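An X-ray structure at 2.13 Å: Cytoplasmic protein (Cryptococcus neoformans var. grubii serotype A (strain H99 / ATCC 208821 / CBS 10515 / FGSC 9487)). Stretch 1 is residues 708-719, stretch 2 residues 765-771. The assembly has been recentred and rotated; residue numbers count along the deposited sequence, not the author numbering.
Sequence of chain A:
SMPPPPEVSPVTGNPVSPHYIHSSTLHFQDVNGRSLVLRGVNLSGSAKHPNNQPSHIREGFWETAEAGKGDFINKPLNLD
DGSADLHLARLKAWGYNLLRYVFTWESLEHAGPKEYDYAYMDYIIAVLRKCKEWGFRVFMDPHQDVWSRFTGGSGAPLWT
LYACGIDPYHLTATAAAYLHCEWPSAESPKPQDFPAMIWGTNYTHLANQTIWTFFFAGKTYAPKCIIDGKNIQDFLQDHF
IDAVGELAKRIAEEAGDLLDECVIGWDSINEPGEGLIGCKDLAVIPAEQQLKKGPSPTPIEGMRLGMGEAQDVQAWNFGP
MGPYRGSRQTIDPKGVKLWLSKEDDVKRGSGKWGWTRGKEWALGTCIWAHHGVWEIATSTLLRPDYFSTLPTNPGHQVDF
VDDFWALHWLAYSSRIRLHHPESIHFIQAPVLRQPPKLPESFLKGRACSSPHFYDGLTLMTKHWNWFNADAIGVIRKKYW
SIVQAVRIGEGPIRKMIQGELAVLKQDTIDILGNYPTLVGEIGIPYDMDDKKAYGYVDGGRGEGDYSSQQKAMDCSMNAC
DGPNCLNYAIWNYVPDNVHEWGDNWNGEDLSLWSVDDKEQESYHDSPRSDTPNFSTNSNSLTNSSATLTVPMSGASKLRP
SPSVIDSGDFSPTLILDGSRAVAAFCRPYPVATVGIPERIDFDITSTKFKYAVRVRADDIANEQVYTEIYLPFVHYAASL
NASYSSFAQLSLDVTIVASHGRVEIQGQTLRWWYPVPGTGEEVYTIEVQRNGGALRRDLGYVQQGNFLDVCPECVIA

Stretch 1, residues 708-719: EIYLPFVHYAAS
Stretch 2 (765-771) TIEVQRN

How do the backbones lie? Residues 708-710 are a strand; L711 is extended (phi/psi -120/109), and P712 N-caps the helix 713-716, whose turn is held by Y716 N to P712 O at 2.9 Å and A717 N to F713 O at 3.1 Å. Stretch 2 is a strand through R770. Numbering rises in the same direction on both sides, and the CA atoms draw together: I709 to I766 is 10.2 Å, L711 to V768 8.9 Å, Y716 to R770 5.1 Å.

What fills the wider end? Buried aliphatic side chains do, spanning backbones too far apart to hydrogen-bond. I709 (m, t) and I766 (t, t) point toward each other's stretch, and I709 CD1 lies 4.0 Å from I766 CG2. Two residues further along each chain, L711 (m, t) brings CD2 to 4.1 Å from CG1 of V768 (chi1 t). Alternation along the strand leaves E767 out of reach.

Why does Y716 suit the narrowing? Its CA-to-CB bond points sideways, but chi1 -64° (m) and chi2 -67° carry the ring nearer stretch 2. V768 CG1 lies over one face, 4.0 Å from Y716 CE1, while R770 N sits at the edge, 3.6 Å from Y716 CD1. The ring thus packs against aliphatic carbon and backbone together, and its OH is hydrogen-bonded elsewhere in the structure.

What locks the polar end? R770, with the largest covered area here, points toward stretch 1 with chi1 to chi3 all t, an extended chain that passes H715 O at 3.5 Å from R770 CD. Chi4 of -90° turns the guanidinium so that two carbonyls lie at its edge, near its plane. R770 NE donates to A717 O at 2.7 Å, nearly straight at 171°; R770 NH2 donates to A718 O at 2.7 Å and 147°. Both alanines point their CB away, leaving their carbonyls to make the contact.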

# COMPACT_ATOMS: atom_id res chain seq x y z
N GLU A 708 -28.62 1.49 0.63
CA GLU A 708 -28.20 1.76 2.00
C GLU A 708 -27.05 2.75 1.97
O GLU A 708 -26.07 2.55 1.23
CB GLU A 708 -27.76 0.49 2.73
CG GLU A 708 -28.84 -0.54 2.90
CD GLU A 708 -28.36 -1.78 3.64
OE1 GLU A 708 -28.09 -1.68 4.86
OE2 GLU A 708 -28.26 -2.86 3.01
N ILE A 709 -27.16 3.79 2.78
CA ILE A 709 -26.18 4.87 2.84
C ILE A 709 -25.75 5.02 4.29
O ILE A 709 -26.59 4.99 5.20
CB ILE A 709 -26.77 6.19 2.30
CG1 ILE A 709 -26.84 6.14 0.77
CG2 ILE A 709 -25.96 7.37 2.79
CD1 ILE A 709 -27.86 7.12 0.16
N TYR A 710 -24.45 5.17 4.51
CA TYR A 710 -23.90 5.46 5.83
C TYR A 710 -23.92 6.96 6.06
O TYR A 710 -23.40 7.73 5.24
CB TYR A 710 -22.47 4.92 5.94
CG TYR A 710 -21.70 5.40 7.15
CD1 TYR A 710 -21.97 4.90 8.42
CD2 TYR A 710 -20.69 6.34 7.02
CE1 TYR A 710 -21.26 5.34 9.52
CE2 TYR A 710 -19.98 6.78 8.10
CZ TYR A 710 -20.26 6.28 9.36
OH TYR A 710 -19.55 6.71 10.45
N LEU A 711 -24.51 7.39 7.18
CA LEU A 711 -24.50 8.80 7.56
C LEU A 711 -23.81 8.97 8.91
O LEU A 711 -24.39 8.58 9.95
CB LEU A 711 -25.92 9.35 7.62
CG LEU A 711 -26.72 9.35 6.31
CD1 LEU A 711 -28.16 9.75 6.61
CD2 LEU A 711 -26.12 10.26 5.27
N PRO A 712 -22.61 9.54 8.96
CA PRO A 712 -21.84 9.50 10.22
C PRO A 712 -22.37 10.47 11.27
O PRO A 712 -22.64 11.64 10.99
CB PRO A 712 -20.42 9.87 9.77
CG PRO A 712 -20.62 10.69 8.52
CD PRO A 712 -21.87 10.16 7.86
N PHE A 713 -22.47 9.97 12.50
CA PHE A 713 -22.69 10.83 13.66
C PHE A 713 -21.67 11.97 13.69
O PHE A 713 -21.98 13.06 14.18
CB PHE A 713 -22.56 10.04 14.96
CG PHE A 713 -23.69 9.08 15.22
CD1 PHE A 713 -24.99 9.40 14.89
CD2 PHE A 713 -23.43 7.86 15.81
CE1 PHE A 713 -26.02 8.51 15.14
CE2 PHE A 713 -24.45 6.97 16.06
CZ PHE A 713 -25.75 7.30 15.72
N VAL A 714 -20.45 11.70 13.22
CA VAL A 714 -19.39 12.70 13.22
C VAL A 714 -19.85 14.00 12.58
O VAL A 714 -19.45 15.09 13.00
CB VAL A 714 -18.14 12.13 12.52
CG1 VAL A 714 -17.27 13.24 11.99
CG2 VAL A 714 -17.37 11.23 13.44
N HIS A 715 -20.67 13.91 11.53
CA HIS A 715 -21.15 15.09 10.82
C HIS A 715 -22.62 15.41 11.05
O HIS A 715 -23.01 16.57 10.86
CB HIS A 715 -20.95 14.92 9.30
CG HIS A 715 -19.52 14.90 8.87
ND1 HIS A 715 -18.76 16.04 8.80
CD2 HIS A 715 -18.71 13.87 8.53
CE1 HIS A 715 -17.54 15.72 8.41
NE2 HIS A 715 -17.48 14.41 8.24
N TYR A 716 -23.44 14.43 11.41
CA TYR A 716 -24.88 14.57 11.34
C TYR A 716 -25.58 14.32 12.67
O TYR A 716 -26.82 14.36 12.73
CB TYR A 716 -25.44 13.62 10.27
CG TYR A 716 -24.97 13.93 8.86
CD1 TYR A 716 -25.36 15.10 8.22
CD2 TYR A 716 -24.14 13.06 8.17
CE1 TYR A 716 -24.93 15.39 6.94
CE2 TYR A 716 -23.72 13.34 6.88
CZ TYR A 716 -24.12 14.51 6.27
OH TYR A 716 -23.70 14.79 4.99
N ALA A 717 -24.84 14.06 13.75
CA ALA A 717 -25.48 13.84 15.03
C ALA A 717 -26.15 15.12 15.53
O ALA A 717 -25.74 16.24 15.20
CB ALA A 717 -24.46 13.36 16.06
N ALA A 718 -27.21 14.95 16.32
CA ALA A 718 -27.83 16.09 16.98
C ALA A 718 -26.83 16.79 17.90
O ALA A 718 -26.72 18.02 17.90
CB ALA A 718 -29.06 15.65 17.77
N SER A 719 -26.08 16.01 18.68
CA SER A 719 -25.08 16.55 19.58
C SER A 719 -24.02 15.49 19.83
O SER A 719 -24.32 14.29 19.79
CB SER A 719 -25.71 17.00 20.91
OG SER A 719 -24.71 17.20 21.88
N THR A 765 -31.72 11.15 -7.31
CA THR A 765 -30.81 11.88 -6.43
C THR A 765 -31.36 11.90 -5.01
O THR A 765 -32.57 11.87 -4.79
CB THR A 765 -30.58 13.33 -6.90
OG1 THR A 765 -31.81 14.07 -6.82
CG2 THR A 765 -30.05 13.36 -8.32
N ILE A 766 -30.44 11.98 -4.06
CA ILE A 766 -30.78 12.13 -2.65
C ILE A 766 -29.80 13.14 -2.06
O ILE A 766 -28.60 13.06 -2.31
CB ILE A 766 -30.73 10.79 -1.89
CG1 ILE A 766 -31.31 10.96 -0.49
CG2 ILE A 766 -29.31 10.24 -1.82
CD1 ILE A 766 -31.77 9.66 0.15
N GLU A 767 -30.33 14.08 -1.28
CA GLU A 767 -29.52 15.12 -0.65
C GLU A 767 -29.77 15.11 0.85
O GLU A 767 -30.91 14.95 1.30
CB GLU A 767 -29.84 16.49 -1.23
CG GLU A 767 -29.70 16.54 -2.74
CD GLU A 767 -30.43 17.71 -3.37
OE1 GLU A 767 -29.90 18.84 -3.29
OE2 GLU A 767 -31.53 17.49 -3.93
N VAL A 768 -28.70 15.28 1.62
CA VAL A 768 -28.73 15.19 3.07
C VAL A 768 -27.93 16.35 3.64
O VAL A 768 -26.90 16.73 3.09
CB VAL A 768 -28.15 13.84 3.56
CG1 VAL A 768 -28.14 13.78 5.09
CG2 VAL A 768 -28.93 12.68 2.97
N GLN A 769 -28.41 16.91 4.75
CA GLN A 769 -27.61 17.84 5.52
C GLN A 769 -28.08 17.83 6.96
O GLN A 769 -29.24 17.51 7.24
CB GLN A 769 -27.66 19.27 4.97
CG GLN A 769 -29.03 19.92 4.99
CD GLN A 769 -29.03 21.24 4.24
OE1 GLN A 769 -28.21 22.12 4.49
NE2 GLN A 769 -29.96 21.38 3.30
N ARG A 770 -27.18 18.19 7.87
CA ARG A 770 -27.56 18.34 9.26
C ARG A 770 -28.45 19.57 9.44
O ARG A 770 -28.14 20.65 8.93
CB ARG A 770 -26.32 18.45 10.15
CG ARG A 770 -26.66 18.48 11.64
CD ARG A 770 -25.40 18.57 12.49
NE ARG A 770 -25.73 18.65 13.91
CZ ARG A 770 -25.92 19.79 14.57
NH1 ARG A 770 -25.83 20.97 13.94
NH2 ARG A 770 -26.22 19.77 15.85
N ASN A 771 -29.55 19.40 10.16
CA ASN A 771 -30.42 20.52 10.48
C ASN A 771 -29.67 21.54 11.32
O ASN A 771 -29.17 21.21 12.40
CB ASN A 771 -31.65 20.03 11.22
CG ASN A 771 -32.57 19.24 10.33
OD1 ASN A 771 -32.79 19.61 9.17
ND2 ASN A 771 -33.11 18.15 10.86